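Local coordinates for penicillin-binding protein 2B (Streptococcus pneumoniae, PDB 2WAD), which probably cross-links adjacent glycan strands of cell-wall peptidoglycan as a penicillin-binding transpeptidase of the machinery that builds peripheral wall, at residues A[182-185]-A[186-190]; A[318-321]-A[322-326]. One frame throughout, in Å; residues are numbered along the deposited sequence.

Contact 1 of 2, residues A[182-185]-A[186-190]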
loop_
_atom_site.group_PDB
_atom_site.type_symbol
_atom_site.label_atom_id
_atom_site.label_comp_id
_atom_site.label_asym_id
_atom_site.label_seq_id
_atom_site.Cartn_x
_atom_site.Cartn_y
_atom_site.Cartn_z
ATOM N N ASN A 182 -16.291 -33.347 7.056
ATOM C CA ASN A 182 -17.150 -33.199 5.880
ATOM C C ASN A 182 -16.681 -32.136 4.891
ATOM O O ASN A 182 -16.884 -32.277 3.689
ATOM C CB ASN A 182 -18.588 -32.890 6.293
ATOM C CG ASN A 182 -19.595 -33.436 5.316
ATOM O OD1 ASN A 182 -19.417 -34.526 4.769
ATOM N ND2 ASN A 182 -20.676 -32.698 5.106
ATOM N N ALA A 183 -16.051 -31.081 5.399
ATOM C CA ALA A 183 -15.613 -29.973 4.569
ATOM C C ALA A 183 -14.456 -30.315 3.627
ATOM O O ALA A 183 -14.129 -29.536 2.738
ATOM C CB ALA A 183 -15.229 -28.799 5.461
ATOM N N VAL A 184 -13.828 -31.469 3.820
ATOM C CA VAL A 184 -12.619 -31.830 3.075
ATOM C C VAL A 184 -12.999 -32.524 1.770
ATOM O O VAL A 184 -13.828 -33.428 1.781
ATOM C CB VAL A 184 -11.759 -32.794 3.923
ATOM C CG1 VAL A 184 -10.508 -33.253 3.167
ATOM C CG2 VAL A 184 -11.403 -32.132 5.250
ATOM N N GLY A 185 -12.434 -32.098 0.640
ATOM C CA GLY A 185 -12.776 -32.745 -0.631
ATOM C C GLY A 185 -12.330 -34.200 -0.720
ATOM O O GLY A 185 -11.472 -34.633 0.048
ATOM N N ASN A 186 -12.872 -34.951 -1.673
ATOM C CA ASN A 186 -12.367 -36.286 -1.955
ATOM C C ASN A 186 -10.871 -36.344 -2.254
ATOM O O ASN A 186 -10.389 -35.637 -3.131
ATOM C CB ASN A 186 -13.145 -36.912 -3.108
ATOM C CG ASN A 186 -14.501 -37.403 -2.682
ATOM O OD1 ASN A 186 -14.804 -37.462 -1.491
ATOM N ND2 ASN A 186 -15.332 -37.757 -3.649
ATOM N N PHE A 187 -10.154 -37.189 -1.518
ATOM C CA PHE A 187 -8.717 -37.378 -1.681
ATOM C C PHE A 187 -7.888 -36.180 -1.262
ATOM O O PHE A 187 -6.666 -36.205 -1.362
ATOM C CB PHE A 187 -8.367 -37.775 -3.114
ATOM C CG PHE A 187 -8.987 -39.074 -3.545
ATOM C CD1 PHE A 187 -9.884 -39.102 -4.596
ATOM C CD2 PHE A 187 -8.687 -40.246 -2.890
ATOM C CE1 PHE A 187 -10.451 -40.264 -5.012
ATOM C CE2 PHE A 187 -9.271 -41.440 -3.286
ATOM C CZ PHE A 187 -10.159 -41.447 -4.356
ATOM N N ALA A 188 -8.553 -35.133 -0.791
ATOM C CA ALA A 188 -7.842 -33.962 -0.316
ATOM C C ALA A 188 -7.447 -34.137 1.151
ATOM O O ALA A 188 -7.886 -35.080 1.814
ATOM C CB ALA A 188 -8.689 -32.704 -0.535
ATOM N N THR A 189 -6.600 -33.237 1.636
ATOM C CA THR A 189 -6.102 -33.267 3.001
ATOM C C THR A 189 -6.343 -31.884 3.596
ATOM O O THR A 189 -5.847 -30.885 3.085
ATOM C CB THR A 189 -4.583 -33.604 3.056
ATOM O OG1 THR A 189 -4.367 -34.986 2.739
ATOM C CG2 THR A 189 -4.004 -33.333 4.455
ATOM N N GLY A 190 -7.122 -31.812 4.668
ATOM C CA GLY A 190 -7.366 -30.530 5.338
ATOM C C GLY A 190 -7.108 -30.653 6.831
ATOM O O GLY A 190 -7.114 -31.757 7.380
#
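Val184 lays its CG1 methyl against the peptide that joins Ala188 to Thr189, CG1 lying 3.5 Å from Ala188 O. The same CG1 of Val184 is 4.0 Å from Gly190 N. A type II beta turn from Gly185 to Ala188 brings the two limbs together, reversing the chain between helix 169-182 and the edge strand 189-191 in the domain of the dimerisation family. The turn is closed by one backbone hydrogen bond, from Ala188 N to Gly185 O at 3.1 Å; the donor sits 54° out of the carbonyl plane, a strongly tilted approach. Phe187 holds the third position of the turn with a positive phi of 69°, a conformation that glycine adopts more easily than a residue with a side chain. The CB of Phe187 points away from 182-185, and its ring packs on strands 51-55 and 282-287. Asn186, at the second position, likewise points outward, its polar amide suited to an exposed turn, and touches Arg84 and Asn86.

Ala188 and Gly190 keep the inner side of the bend small. The methyl of Ala188 faces back across the turn, its CB 3.4 Å from Gly185 O, and Gly190 lets the strand run close to the buried, branched valine, which also touches Phe82 of strand 72-83. Arg84, which follows that strand, ties both limbs together: its NH1 binds Val184 O, while its backbone pairs with Phe187 and Ala188. With CG1 anti to the backbone N (chi1 178°), Val184 directs this methyl at the returning limb, where Val184 CG1 meets Ala188 CB at 4.2 Å.

Contact 2 of 2, residues A[318-321]-A[322-326]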
loop_
_atom_site.group_PDB
_atom_site.type_symbol
_atom_site.label_atom_id
_atom_site.label_comp_id
_atom_site.label_asym_id
_atom_site.label_seq_id
_atom_site.Cartn_x
_atom_site.Cartn_y
_atom_site.Cartn_z
ATOM N N ASP A 318 14.681 3.300 9.634
ATOM C CA ASP A 318 14.712 3.535 11.072
ATOM C C ASP A 318 15.229 4.939 11.359
ATOM O O ASP A 318 14.731 5.635 12.252
ATOM C CB ASP A 318 15.633 2.534 11.793
ATOM C CG ASP A 318 15.048 1.133 11.874
ATOM O OD1 ASP A 318 13.846 0.936 11.597
ATOM O OD2 ASP A 318 15.801 0.219 12.249
ATOM N N SER A 319 16.251 5.342 10.623
ATOM C CA SER A 319 16.881 6.620 10.919
ATOM C C SER A 319 16.018 7.792 10.425
ATOM O O SER A 319 15.906 8.821 11.088
ATOM C CB SER A 319 18.359 6.634 10.493
ATOM O OG SER A 319 18.499 6.788 9.105
ATOM N N VAL A 320 15.309 7.615 9.318
ATOM C CA VAL A 320 14.267 8.597 8.968
ATOM C C VAL A 320 13.129 8.711 10.011
ATOM O O VAL A 320 12.752 9.809 10.409
ATOM C CB VAL A 320 13.737 8.377 7.536
ATOM C CG1 VAL A 320 12.671 9.407 7.182
ATOM C CG2 VAL A 320 14.896 8.457 6.574
ATOM N N ASP A 321 12.575 7.584 10.458
ATOM C CA ASP A 321 11.584 7.575 11.542
ATOM C C ASP A 321 12.068 8.372 12.771
ATOM O O ASP A 321 11.324 9.160 13.349
ATOM C CB ASP A 321 11.289 6.117 11.954
ATOM C CG ASP A 321 10.519 5.318 10.890
ATOM O OD1 ASP A 321 10.386 4.098 11.065
ATOM O OD2 ASP A 321 10.001 5.857 9.883
ATOM N N ALA A 322 13.324 8.187 13.172
ATOM C CA ALA A 322 13.890 8.875 14.343
ATOM C C ALA A 322 13.978 10.370 14.115
ATOM O O ALA A 322 13.609 11.160 14.992
ATOM C CB ALA A 322 15.281 8.294 14.732
ATOM N N LEU A 323 14.452 10.759 12.934
ATOM C CA LEU A 323 14.536 12.173 12.567
ATOM C C LEU A 323 13.157 12.832 12.679
ATOM O O LEU A 323 12.990 13.866 13.359
ATOM C CB LEU A 323 15.098 12.302 11.143
ATOM C CG LEU A 323 15.432 13.699 10.617
ATOM C CD1 LEU A 323 16.664 14.217 11.390
ATOM C CD2 LEU A 323 15.714 13.631 9.130
ATOM N N LEU A 324 12.157 12.227 12.030
ATOM C CA LEU A 324 10.822 12.839 12.023
ATOM C C LEU A 324 10.308 12.946 13.454
ATOM O O LEU A 324 9.687 13.925 13.847
ATOM C CB LEU A 324 9.820 12.059 11.163
ATOM C CG LEU A 324 9.581 12.451 9.708
ATOM C CD1 LEU A 324 10.842 12.828 8.947
ATOM C CD2 LEU A 324 8.797 11.316 9.011
ATOM N N LYS A 325 10.568 11.915 14.238
ATOM C CA LYS A 325 10.119 11.935 15.611
ATOM C C LYS A 325 10.886 12.996 16.423
ATOM O O LYS A 325 10.306 13.735 17.221
ATOM C CB LYS A 325 10.231 10.527 16.208
ATOM C CG LYS A 325 9.139 10.268 17.241
ATOM C CD LYS A 325 9.280 8.931 17.941
ATOM C CE LYS A 325 8.171 8.820 18.983
ATOM N NZ LYS A 325 8.192 7.513 19.712
ATOM N N SER A 326 12.181 13.114 16.176
ATOM C CA SER A 326 12.961 14.166 16.814
ATOM C C SER A 326 12.468 15.594 16.499
ATOM O O SER A 326 12.143 16.379 17.401
ATOM C CB SER A 326 14.447 13.980 16.485
ATOM O OG SER A 326 15.168 15.095 16.972
#
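Val320 and Leu324, one turn apart on helix 314-334 of the transpeptidase domain, meet through backbone and side chain alike. Four successive i to i+4 hydrogen bonds define the alpha helix here. Leu324 N gives Val320 O the straightest, 3.0 Å long with an N-H...O angle of 172°. Ala322 N to Asp318 O, Leu323 N to Ser319 O and Lys325 N to Asp321 O repeat the pattern.

Val320 and Leu324 form the buried side of the helix. Val320 CG1 lies 4.3 Å from Leu324 CD1, and both side chains continue onto strand 355-363. Leu324 also reaches strand 342-348 and Ile665 of helix 661-676, the helix on which Leu323, with CG anti to its own N (chi1 -173°), packs through Asp668 and Ile669.

Polar side chains look elsewhere. Asp318 OD1 bonds Ser229 OG, Asp321 OD2 bonds Ser359 OG, and Ser319 OG turns back to Phe316 O. Ala322, with little apolar surface to hide and a high helix propensity, is tolerated at an exposed position, which the extended Lys325 also suits. The chemistry implies an amphipathic helix, its backbone satisfied internally, with Val320 and Leu324 seated against the sheet and Leu323 against helix 661-676.

From the N terminus, the chain completes helix 169-182 and turns shortly afterwards through contact 1, a tight reversal that delivers it to strand 189-191 at the edge of a three-stranded antiparallel sheet. It then runs through strand 215-225 of that sheet and, farther on, strand 307-310 before entering helix 314-334, where contact 2 spans successive turns and closes no loop beyond the helical repeat. The two therefore lie in series, neither nested nor crossing. The centres of contact 1 and contact 2 are about 50 Å apart, on opposite sides of the chain's centre. Contact 1 joins helix to sheet in the dimerisation-family part, while contact 2 belongs to a helix lying against the six-stranded transpeptidase sheet.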